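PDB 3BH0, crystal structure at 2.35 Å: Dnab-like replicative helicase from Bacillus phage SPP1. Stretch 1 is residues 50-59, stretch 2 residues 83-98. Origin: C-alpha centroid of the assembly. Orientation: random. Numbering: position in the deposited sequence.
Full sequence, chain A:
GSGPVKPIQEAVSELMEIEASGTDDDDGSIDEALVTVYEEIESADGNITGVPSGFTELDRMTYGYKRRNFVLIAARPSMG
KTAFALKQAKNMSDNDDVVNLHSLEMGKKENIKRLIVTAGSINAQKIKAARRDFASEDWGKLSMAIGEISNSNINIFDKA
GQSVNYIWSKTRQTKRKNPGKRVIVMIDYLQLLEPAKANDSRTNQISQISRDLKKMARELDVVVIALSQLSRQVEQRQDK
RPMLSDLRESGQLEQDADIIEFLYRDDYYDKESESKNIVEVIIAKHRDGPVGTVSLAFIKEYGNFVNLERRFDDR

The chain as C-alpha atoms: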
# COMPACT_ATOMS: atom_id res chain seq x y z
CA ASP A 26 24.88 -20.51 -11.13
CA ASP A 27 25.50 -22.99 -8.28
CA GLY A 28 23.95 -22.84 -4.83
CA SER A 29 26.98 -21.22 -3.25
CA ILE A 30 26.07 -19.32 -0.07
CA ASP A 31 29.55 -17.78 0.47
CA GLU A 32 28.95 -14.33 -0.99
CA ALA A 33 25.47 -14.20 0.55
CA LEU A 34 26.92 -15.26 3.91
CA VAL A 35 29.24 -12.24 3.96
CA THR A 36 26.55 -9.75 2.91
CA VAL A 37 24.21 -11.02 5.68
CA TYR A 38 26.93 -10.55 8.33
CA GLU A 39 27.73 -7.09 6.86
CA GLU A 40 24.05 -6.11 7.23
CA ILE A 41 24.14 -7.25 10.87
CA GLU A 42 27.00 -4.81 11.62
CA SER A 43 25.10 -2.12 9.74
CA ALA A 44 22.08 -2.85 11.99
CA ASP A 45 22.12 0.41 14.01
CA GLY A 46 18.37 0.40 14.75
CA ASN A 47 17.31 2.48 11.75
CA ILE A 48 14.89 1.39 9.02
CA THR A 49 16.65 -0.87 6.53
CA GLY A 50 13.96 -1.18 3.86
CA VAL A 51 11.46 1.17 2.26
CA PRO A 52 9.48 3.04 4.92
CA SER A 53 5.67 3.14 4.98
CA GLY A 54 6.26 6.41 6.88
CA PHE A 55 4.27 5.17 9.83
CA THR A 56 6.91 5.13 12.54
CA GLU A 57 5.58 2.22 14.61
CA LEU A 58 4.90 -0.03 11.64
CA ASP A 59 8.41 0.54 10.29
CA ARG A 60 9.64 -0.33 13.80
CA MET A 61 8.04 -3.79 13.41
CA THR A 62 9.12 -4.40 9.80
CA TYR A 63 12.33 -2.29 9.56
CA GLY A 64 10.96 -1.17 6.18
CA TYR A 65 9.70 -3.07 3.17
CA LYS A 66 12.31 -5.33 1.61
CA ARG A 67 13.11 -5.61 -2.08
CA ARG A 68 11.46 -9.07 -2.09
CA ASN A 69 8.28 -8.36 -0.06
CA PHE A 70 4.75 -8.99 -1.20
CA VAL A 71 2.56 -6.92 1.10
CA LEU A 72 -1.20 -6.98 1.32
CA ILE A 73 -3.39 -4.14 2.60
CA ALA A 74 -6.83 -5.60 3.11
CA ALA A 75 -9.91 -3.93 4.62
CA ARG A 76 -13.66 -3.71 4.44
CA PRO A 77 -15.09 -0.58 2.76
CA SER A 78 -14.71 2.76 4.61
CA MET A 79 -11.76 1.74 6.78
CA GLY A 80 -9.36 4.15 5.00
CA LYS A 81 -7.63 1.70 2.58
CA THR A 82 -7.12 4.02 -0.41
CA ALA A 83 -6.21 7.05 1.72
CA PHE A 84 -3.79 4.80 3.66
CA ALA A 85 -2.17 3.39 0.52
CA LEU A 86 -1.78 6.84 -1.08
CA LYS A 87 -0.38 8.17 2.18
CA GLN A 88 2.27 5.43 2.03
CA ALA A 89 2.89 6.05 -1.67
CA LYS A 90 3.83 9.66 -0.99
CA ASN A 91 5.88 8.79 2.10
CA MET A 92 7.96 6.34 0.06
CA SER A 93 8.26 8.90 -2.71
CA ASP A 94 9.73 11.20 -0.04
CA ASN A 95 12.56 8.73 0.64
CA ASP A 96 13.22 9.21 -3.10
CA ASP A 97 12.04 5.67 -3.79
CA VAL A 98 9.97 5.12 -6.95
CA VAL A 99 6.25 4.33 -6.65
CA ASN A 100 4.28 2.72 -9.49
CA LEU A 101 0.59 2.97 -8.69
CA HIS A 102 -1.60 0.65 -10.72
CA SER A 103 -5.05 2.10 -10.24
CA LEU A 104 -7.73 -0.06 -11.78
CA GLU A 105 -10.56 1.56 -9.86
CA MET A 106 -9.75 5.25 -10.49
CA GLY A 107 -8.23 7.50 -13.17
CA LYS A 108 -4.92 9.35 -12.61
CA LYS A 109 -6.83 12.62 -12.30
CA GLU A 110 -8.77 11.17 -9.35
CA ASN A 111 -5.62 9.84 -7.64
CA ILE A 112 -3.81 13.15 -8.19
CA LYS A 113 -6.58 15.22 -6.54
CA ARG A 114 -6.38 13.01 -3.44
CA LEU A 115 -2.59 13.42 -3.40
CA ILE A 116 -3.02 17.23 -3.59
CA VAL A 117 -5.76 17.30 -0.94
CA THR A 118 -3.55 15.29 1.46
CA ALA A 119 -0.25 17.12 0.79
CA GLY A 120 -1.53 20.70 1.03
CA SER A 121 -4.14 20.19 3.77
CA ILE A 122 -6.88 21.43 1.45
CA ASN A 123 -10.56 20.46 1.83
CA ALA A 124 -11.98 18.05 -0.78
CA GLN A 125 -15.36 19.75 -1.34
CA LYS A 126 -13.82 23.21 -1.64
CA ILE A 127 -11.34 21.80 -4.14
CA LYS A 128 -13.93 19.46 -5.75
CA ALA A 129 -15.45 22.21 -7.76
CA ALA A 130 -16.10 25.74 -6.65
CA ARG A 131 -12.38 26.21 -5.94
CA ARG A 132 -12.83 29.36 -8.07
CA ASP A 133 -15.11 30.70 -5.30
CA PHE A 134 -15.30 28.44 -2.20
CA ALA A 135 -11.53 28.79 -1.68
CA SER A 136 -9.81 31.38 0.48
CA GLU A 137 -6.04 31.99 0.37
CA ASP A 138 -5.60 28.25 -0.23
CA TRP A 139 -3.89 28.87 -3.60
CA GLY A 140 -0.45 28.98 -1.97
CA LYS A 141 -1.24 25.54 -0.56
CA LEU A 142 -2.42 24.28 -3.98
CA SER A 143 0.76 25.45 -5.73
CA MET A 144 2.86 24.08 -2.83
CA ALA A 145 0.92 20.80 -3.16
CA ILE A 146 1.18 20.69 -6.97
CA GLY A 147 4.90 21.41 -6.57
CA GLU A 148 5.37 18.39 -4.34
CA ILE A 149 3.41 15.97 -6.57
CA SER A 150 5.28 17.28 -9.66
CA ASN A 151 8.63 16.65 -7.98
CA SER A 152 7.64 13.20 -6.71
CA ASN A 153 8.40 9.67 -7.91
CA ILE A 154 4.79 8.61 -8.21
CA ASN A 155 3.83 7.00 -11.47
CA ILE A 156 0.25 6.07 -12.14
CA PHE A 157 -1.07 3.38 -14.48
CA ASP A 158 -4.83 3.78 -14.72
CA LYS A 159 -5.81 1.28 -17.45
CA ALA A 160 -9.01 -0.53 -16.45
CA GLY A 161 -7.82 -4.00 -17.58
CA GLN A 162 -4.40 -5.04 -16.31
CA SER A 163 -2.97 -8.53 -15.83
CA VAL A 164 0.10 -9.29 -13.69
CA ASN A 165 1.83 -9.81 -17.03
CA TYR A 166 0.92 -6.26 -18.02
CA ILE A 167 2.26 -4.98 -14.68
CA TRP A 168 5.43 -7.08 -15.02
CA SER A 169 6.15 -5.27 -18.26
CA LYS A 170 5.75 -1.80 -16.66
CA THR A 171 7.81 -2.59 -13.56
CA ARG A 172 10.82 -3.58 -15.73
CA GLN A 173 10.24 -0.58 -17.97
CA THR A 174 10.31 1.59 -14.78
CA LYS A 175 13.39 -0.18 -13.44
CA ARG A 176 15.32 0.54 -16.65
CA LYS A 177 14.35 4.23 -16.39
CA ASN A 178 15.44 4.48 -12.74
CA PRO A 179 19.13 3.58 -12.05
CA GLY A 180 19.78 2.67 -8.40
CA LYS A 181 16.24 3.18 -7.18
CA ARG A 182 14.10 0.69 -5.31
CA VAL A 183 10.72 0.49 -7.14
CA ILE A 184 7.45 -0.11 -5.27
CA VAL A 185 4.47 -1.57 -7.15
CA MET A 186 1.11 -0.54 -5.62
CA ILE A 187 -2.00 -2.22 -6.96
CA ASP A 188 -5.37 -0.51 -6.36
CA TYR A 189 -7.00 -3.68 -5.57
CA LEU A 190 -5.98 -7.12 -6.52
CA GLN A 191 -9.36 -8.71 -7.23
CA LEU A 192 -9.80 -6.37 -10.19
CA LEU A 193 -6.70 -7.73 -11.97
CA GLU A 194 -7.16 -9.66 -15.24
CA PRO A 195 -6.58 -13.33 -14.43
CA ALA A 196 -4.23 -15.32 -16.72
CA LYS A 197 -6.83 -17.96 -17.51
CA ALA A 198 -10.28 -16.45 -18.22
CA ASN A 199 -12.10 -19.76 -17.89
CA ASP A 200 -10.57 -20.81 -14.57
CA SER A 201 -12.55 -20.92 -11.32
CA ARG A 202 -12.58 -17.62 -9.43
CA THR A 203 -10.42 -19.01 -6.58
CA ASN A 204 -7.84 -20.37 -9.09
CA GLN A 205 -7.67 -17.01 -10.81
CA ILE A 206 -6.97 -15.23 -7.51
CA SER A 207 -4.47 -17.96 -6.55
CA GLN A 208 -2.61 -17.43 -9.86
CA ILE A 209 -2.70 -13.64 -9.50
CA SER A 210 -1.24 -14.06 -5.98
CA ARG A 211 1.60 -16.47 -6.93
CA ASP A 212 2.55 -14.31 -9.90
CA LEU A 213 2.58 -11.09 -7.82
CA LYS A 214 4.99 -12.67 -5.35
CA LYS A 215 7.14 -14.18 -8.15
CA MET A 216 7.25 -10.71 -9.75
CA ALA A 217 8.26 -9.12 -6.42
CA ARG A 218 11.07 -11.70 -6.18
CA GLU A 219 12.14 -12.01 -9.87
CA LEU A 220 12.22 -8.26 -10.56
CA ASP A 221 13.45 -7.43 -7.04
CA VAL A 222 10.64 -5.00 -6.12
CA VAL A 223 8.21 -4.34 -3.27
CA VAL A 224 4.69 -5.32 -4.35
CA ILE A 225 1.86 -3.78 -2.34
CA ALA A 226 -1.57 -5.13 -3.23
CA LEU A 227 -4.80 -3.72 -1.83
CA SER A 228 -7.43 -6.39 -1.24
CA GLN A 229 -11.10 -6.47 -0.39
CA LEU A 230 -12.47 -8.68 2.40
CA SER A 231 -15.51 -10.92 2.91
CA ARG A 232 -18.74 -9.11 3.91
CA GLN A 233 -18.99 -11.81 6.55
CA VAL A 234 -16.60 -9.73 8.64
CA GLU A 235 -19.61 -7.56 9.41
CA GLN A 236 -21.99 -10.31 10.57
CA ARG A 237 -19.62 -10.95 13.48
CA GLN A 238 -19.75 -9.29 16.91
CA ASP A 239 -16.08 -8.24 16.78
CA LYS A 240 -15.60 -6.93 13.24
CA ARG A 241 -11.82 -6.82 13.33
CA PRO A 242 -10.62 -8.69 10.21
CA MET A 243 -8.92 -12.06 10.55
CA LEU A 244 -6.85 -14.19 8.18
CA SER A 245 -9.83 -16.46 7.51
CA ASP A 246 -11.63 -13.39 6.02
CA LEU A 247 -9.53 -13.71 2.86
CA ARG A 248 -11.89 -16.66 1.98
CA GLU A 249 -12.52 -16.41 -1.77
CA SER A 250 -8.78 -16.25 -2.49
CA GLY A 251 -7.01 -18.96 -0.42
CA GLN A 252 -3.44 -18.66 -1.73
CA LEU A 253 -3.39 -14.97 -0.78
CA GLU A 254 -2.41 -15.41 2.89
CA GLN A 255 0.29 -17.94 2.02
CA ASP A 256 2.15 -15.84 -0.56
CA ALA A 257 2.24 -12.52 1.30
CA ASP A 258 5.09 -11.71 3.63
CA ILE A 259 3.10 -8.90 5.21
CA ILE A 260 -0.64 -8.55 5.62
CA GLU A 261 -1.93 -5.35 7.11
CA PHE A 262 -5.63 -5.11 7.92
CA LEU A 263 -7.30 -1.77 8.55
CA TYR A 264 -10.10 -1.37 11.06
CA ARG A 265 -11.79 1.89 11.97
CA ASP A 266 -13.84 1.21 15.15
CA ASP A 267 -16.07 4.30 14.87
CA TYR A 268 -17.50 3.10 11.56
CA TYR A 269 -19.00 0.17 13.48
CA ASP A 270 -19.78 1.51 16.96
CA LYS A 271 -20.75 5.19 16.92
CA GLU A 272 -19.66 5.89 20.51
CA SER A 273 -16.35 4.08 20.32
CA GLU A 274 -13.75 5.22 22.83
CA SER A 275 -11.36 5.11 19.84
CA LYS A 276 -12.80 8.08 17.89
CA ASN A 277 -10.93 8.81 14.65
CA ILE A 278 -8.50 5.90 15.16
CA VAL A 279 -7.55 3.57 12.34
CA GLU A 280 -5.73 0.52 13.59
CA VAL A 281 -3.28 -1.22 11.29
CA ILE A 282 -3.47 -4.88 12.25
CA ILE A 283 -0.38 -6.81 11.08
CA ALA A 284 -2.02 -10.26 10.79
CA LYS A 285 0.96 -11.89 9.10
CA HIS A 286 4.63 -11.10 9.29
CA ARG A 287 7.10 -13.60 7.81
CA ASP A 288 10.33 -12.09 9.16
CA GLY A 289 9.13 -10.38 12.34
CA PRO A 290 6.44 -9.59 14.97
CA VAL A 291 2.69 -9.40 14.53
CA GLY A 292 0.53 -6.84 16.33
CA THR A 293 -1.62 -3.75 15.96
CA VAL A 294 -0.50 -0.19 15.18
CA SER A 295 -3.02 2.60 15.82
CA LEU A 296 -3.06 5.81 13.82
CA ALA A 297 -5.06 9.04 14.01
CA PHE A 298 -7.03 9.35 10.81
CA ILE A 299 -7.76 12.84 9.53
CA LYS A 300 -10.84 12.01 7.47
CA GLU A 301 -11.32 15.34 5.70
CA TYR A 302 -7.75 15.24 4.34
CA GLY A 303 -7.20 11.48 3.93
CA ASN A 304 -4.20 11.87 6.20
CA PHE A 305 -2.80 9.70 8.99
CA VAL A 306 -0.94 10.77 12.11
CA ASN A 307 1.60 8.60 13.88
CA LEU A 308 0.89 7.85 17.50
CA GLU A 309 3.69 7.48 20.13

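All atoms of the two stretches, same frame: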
# COMPACT_ATOMS: atom_id res chain seq x y z
N GLY A 50 14.73 -1.24 5.10
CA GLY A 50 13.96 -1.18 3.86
C GLY A 50 13.20 0.11 3.61
O GLY A 50 13.45 1.14 4.24
N VAL A 51 12.28 0.04 2.66
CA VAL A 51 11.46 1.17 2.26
C VAL A 51 10.47 1.46 3.38
O VAL A 51 9.74 0.55 3.81
CB VAL A 51 10.66 0.87 0.98
CG1 VAL A 51 9.99 2.12 0.47
CG2 VAL A 51 11.56 0.27 -0.10
N PRO A 52 10.43 2.71 3.85
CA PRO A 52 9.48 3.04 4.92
C PRO A 52 8.05 3.26 4.40
O PRO A 52 7.85 3.87 3.34
CB PRO A 52 10.05 4.35 5.49
CG PRO A 52 10.74 5.00 4.31
CD PRO A 52 11.23 3.89 3.43
N SER A 53 7.07 2.75 5.15
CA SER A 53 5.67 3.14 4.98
C SER A 53 5.49 4.60 5.40
O SER A 53 4.62 5.29 4.86
CB SER A 53 4.80 2.28 5.88
OG SER A 53 5.18 2.45 7.23
N GLY A 54 6.31 5.05 6.35
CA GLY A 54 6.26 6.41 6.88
C GLY A 54 5.47 6.46 8.17
O GLY A 54 5.32 7.52 8.79
N PHE A 55 4.94 5.31 8.56
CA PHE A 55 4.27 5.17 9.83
C PHE A 55 5.26 4.55 10.79
O PHE A 55 5.52 3.34 10.77
CB PHE A 55 2.96 4.38 9.69
CG PHE A 55 2.02 4.94 8.65
CD1 PHE A 55 1.55 6.25 8.75
CD2 PHE A 55 1.63 4.18 7.56
CE1 PHE A 55 0.70 6.78 7.78
CE2 PHE A 55 0.77 4.71 6.59
CZ PHE A 55 0.31 6.01 6.70
N THR A 56 5.82 5.43 11.62
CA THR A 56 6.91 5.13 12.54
C THR A 56 6.83 3.71 13.13
O THR A 56 7.74 2.90 12.95
CB THR A 56 6.97 6.21 13.66
OG1 THR A 56 6.88 7.52 13.06
CG2 THR A 56 8.26 6.11 14.48
N GLU A 57 5.71 3.43 13.81
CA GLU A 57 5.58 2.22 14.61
C GLU A 57 5.40 0.96 13.80
O GLU A 57 5.59 -0.13 14.32
CB GLU A 57 4.43 2.36 15.62
CG GLU A 57 4.71 3.32 16.77
CD GLU A 57 6.00 3.00 17.51
OE1 GLU A 57 6.24 1.81 17.84
OE2 GLU A 57 6.78 3.96 17.77
N LEU A 58 5.02 1.11 12.54
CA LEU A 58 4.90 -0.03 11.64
C LEU A 58 6.27 -0.37 11.07
O LEU A 58 6.63 -1.55 10.95
CB LEU A 58 3.86 0.24 10.53
CG LEU A 58 3.87 -0.67 9.29
CD1 LEU A 58 3.33 -2.05 9.64
CD2 LEU A 58 3.09 -0.06 8.12
N ASP A 59 7.03 0.67 10.73
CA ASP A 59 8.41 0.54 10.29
C ASP A 59 9.30 -0.01 11.40
O ASP A 59 10.26 -0.72 11.13
CB ASP A 59 8.94 1.89 9.76
CG ASP A 59 8.15 2.40 8.57
OD1 ASP A 59 7.43 1.60 7.94
OD2 ASP A 59 8.24 3.61 8.25
N ALA A 83 -6.88 5.96 1.01
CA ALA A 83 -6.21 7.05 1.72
C ALA A 83 -4.90 6.59 2.36
O ALA A 83 -3.89 7.27 2.28
CB ALA A 83 -7.16 7.64 2.78
N PHE A 84 -4.94 5.41 2.99
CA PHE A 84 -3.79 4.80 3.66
C PHE A 84 -2.70 4.38 2.68
O PHE A 84 -1.50 4.63 2.92
CB PHE A 84 -4.27 3.60 4.48
CG PHE A 84 -3.18 2.83 5.15
CD1 PHE A 84 -2.63 3.26 6.34
CD2 PHE A 84 -2.75 1.63 4.61
CE1 PHE A 84 -1.63 2.52 6.98
CE2 PHE A 84 -1.75 0.89 5.24
CZ PHE A 84 -1.19 1.34 6.43
N ALA A 85 -3.11 3.75 1.58
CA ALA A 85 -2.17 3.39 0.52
C ALA A 85 -1.52 4.63 -0.12
O ALA A 85 -0.30 4.68 -0.29
CB ALA A 85 -2.86 2.52 -0.53
N LEU A 86 -2.33 5.63 -0.46
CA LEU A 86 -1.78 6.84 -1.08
C LEU A 86 -0.86 7.58 -0.12
O LEU A 86 0.15 8.14 -0.52
CB LEU A 86 -2.86 7.77 -1.64
CG LEU A 86 -3.61 7.26 -2.89
CD1 LEU A 86 -4.87 8.04 -3.12
CD2 LEU A 86 -2.77 7.24 -4.16
N LYS A 87 -1.20 7.53 1.16
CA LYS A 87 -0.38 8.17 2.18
C LYS A 87 1.01 7.55 2.09
O LYS A 87 1.99 8.24 1.83
CB LYS A 87 -1.03 8.02 3.55
CG LYS A 87 -0.27 8.63 4.70
CD LYS A 87 -0.10 10.12 4.56
CE LYS A 87 0.85 10.63 5.64
NZ LYS A 87 0.88 12.12 5.61
N GLN A 88 1.07 6.23 2.25
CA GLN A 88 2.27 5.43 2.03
C GLN A 88 2.99 5.75 0.74
O GLN A 88 4.20 5.97 0.75
CB GLN A 88 1.95 3.93 2.08
CG GLN A 88 1.58 3.44 3.45
CD GLN A 88 1.89 1.97 3.68
OE1 GLN A 88 1.13 1.27 4.34
NE2 GLN A 88 3.01 1.51 3.15
N ALA A 89 2.27 5.77 -0.38
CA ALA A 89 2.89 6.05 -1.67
C ALA A 89 3.71 7.33 -1.63
O ALA A 89 4.83 7.38 -2.14
CB ALA A 89 1.84 6.12 -2.77
N LYS A 90 3.17 8.37 -1.00
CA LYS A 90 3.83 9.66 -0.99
C LYS A 90 5.00 9.67 -0.02
O LYS A 90 6.02 10.28 -0.30
CB LYS A 90 2.82 10.77 -0.67
CG LYS A 90 3.21 12.15 -1.22
CD LYS A 90 3.72 13.05 -0.12
CE LYS A 90 4.25 14.37 -0.65
NZ LYS A 90 4.53 15.27 0.53
N ASN A 91 4.83 8.97 1.10
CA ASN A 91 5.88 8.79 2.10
C ASN A 91 7.12 8.07 1.57
O ASN A 91 8.25 8.42 1.91
CB ASN A 91 5.33 7.99 3.28
CG ASN A 91 4.55 8.84 4.24
OD1 ASN A 91 4.54 10.07 4.14
ND2 ASN A 91 3.89 8.19 5.19
N MET A 92 6.89 7.05 0.75
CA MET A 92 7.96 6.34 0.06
C MET A 92 8.59 7.19 -1.02
O MET A 92 9.80 7.13 -1.22
CB MET A 92 7.43 5.06 -0.57
CG MET A 92 6.92 4.07 0.43
SD MET A 92 6.09 2.75 -0.42
CE MET A 92 5.45 1.91 1.00
N SER A 93 7.77 7.95 -1.73
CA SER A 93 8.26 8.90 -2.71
C SER A 93 9.21 9.89 -2.05
O SER A 93 10.20 10.30 -2.66
CB SER A 93 7.11 9.65 -3.36
OG SER A 93 7.60 10.69 -4.20
N ASP A 94 8.92 10.25 -0.81
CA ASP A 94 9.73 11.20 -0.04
C ASP A 94 11.10 10.65 0.39
O ASP A 94 12.01 11.42 0.69
CB ASP A 94 8.96 11.68 1.19
CG ASP A 94 7.83 12.65 0.84
OD1 ASP A 94 7.66 13.02 -0.35
OD2 ASP A 94 7.12 13.05 1.78
N ASN A 95 11.25 9.34 0.44
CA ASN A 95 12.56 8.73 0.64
C ASN A 95 13.33 8.70 -0.68
O ASN A 95 14.44 8.19 -0.75
CB ASN A 95 12.39 7.30 1.16
CG ASN A 95 13.19 7.03 2.41
OD1 ASN A 95 13.99 6.09 2.45
ND2 ASN A 95 12.96 7.83 3.45
N ASP A 96 12.71 9.25 -1.72
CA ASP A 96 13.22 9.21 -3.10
C ASP A 96 13.21 7.79 -3.70
O ASP A 96 13.97 7.49 -4.64
CB ASP A 96 14.60 9.88 -3.24
CG ASP A 96 14.80 10.52 -4.61
OD1 ASP A 96 15.49 9.90 -5.46
OD2 ASP A 96 14.24 11.63 -4.84
N ASP A 97 12.34 6.94 -3.17
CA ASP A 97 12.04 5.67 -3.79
C ASP A 97 11.01 5.94 -4.87
O ASP A 97 10.37 7.00 -4.87
CB ASP A 97 11.53 4.67 -2.75
CG ASP A 97 12.59 4.31 -1.72
OD1 ASP A 97 13.67 3.84 -2.13
OD2 ASP A 97 12.35 4.50 -0.51
N VAL A 98 10.86 4.99 -5.80
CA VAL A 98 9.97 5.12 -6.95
C VAL A 98 8.69 4.30 -6.74
O VAL A 98 8.75 3.10 -6.52
CB VAL A 98 10.68 4.68 -8.27
CG1 VAL A 98 9.74 4.79 -9.48
CG2 VAL A 98 11.94 5.50 -8.50

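Stretch 1 packs as a loop and the start of a helix against the helix of stretch 2 and the residues near its end. Together they bury 525 Å². One hydrogen bond crosses the contact; the rest is packing.

The CA-to-CB bond of V51 points toward stretch 2. V51 CG1 lies 3.6 Å from M92 CG and 3.5 Å from D97 OD2. This methyl packs on the M92 chain, so a small apolar residue suits the place. P52 is also buried. P52 CD lies 3.7 Å from N95 OD1, and P52 O reaches M92 CG at 3.1 Å. M92 is extended, with chi2 and chi3 both t, and M92 CE comes within 4.2 Å of S53 CA.

S53 supplies the polar link. N91 ND2 donates to S53 O at 3.0 Å, with an angle of 158°. N91 suits the place because its CA-to-CB bond points toward stretch 1 and its amide carries a donor for the S53 carbonyl. The loop is braced from within: D59 OD1 accepts from S53 N (3.0 Å) and S53 OG (2.5 Å), and D59 OD2 accepts from G54 N (3.1 Å).

G54 has phi 97°. An ideal CB here would lie 2.1 Å from N91 ND2 and would also jam against the preceding carbonyl O. Glycine lets the loop come this close.

F55 is the N-cap residue and has the largest covered area, 87 Å². S53 OG accepts from F55 N at 3.2 Å. The F55 and F84 rings are nearly parallel, at 11°, but slid apart, with centroids 5.1 Å apart. F55 CZ meets K87 CG at 3.3 Å, so the aliphatic part of K87 packs against the ring while its end leads away. N91 ND2 sits over one face of the F55 ring, 4.3 Å from F55 CE1.

T56 and E57 are out of reach. The CA-to-CB bond of L58 points toward stretch 2, but L58 adds little.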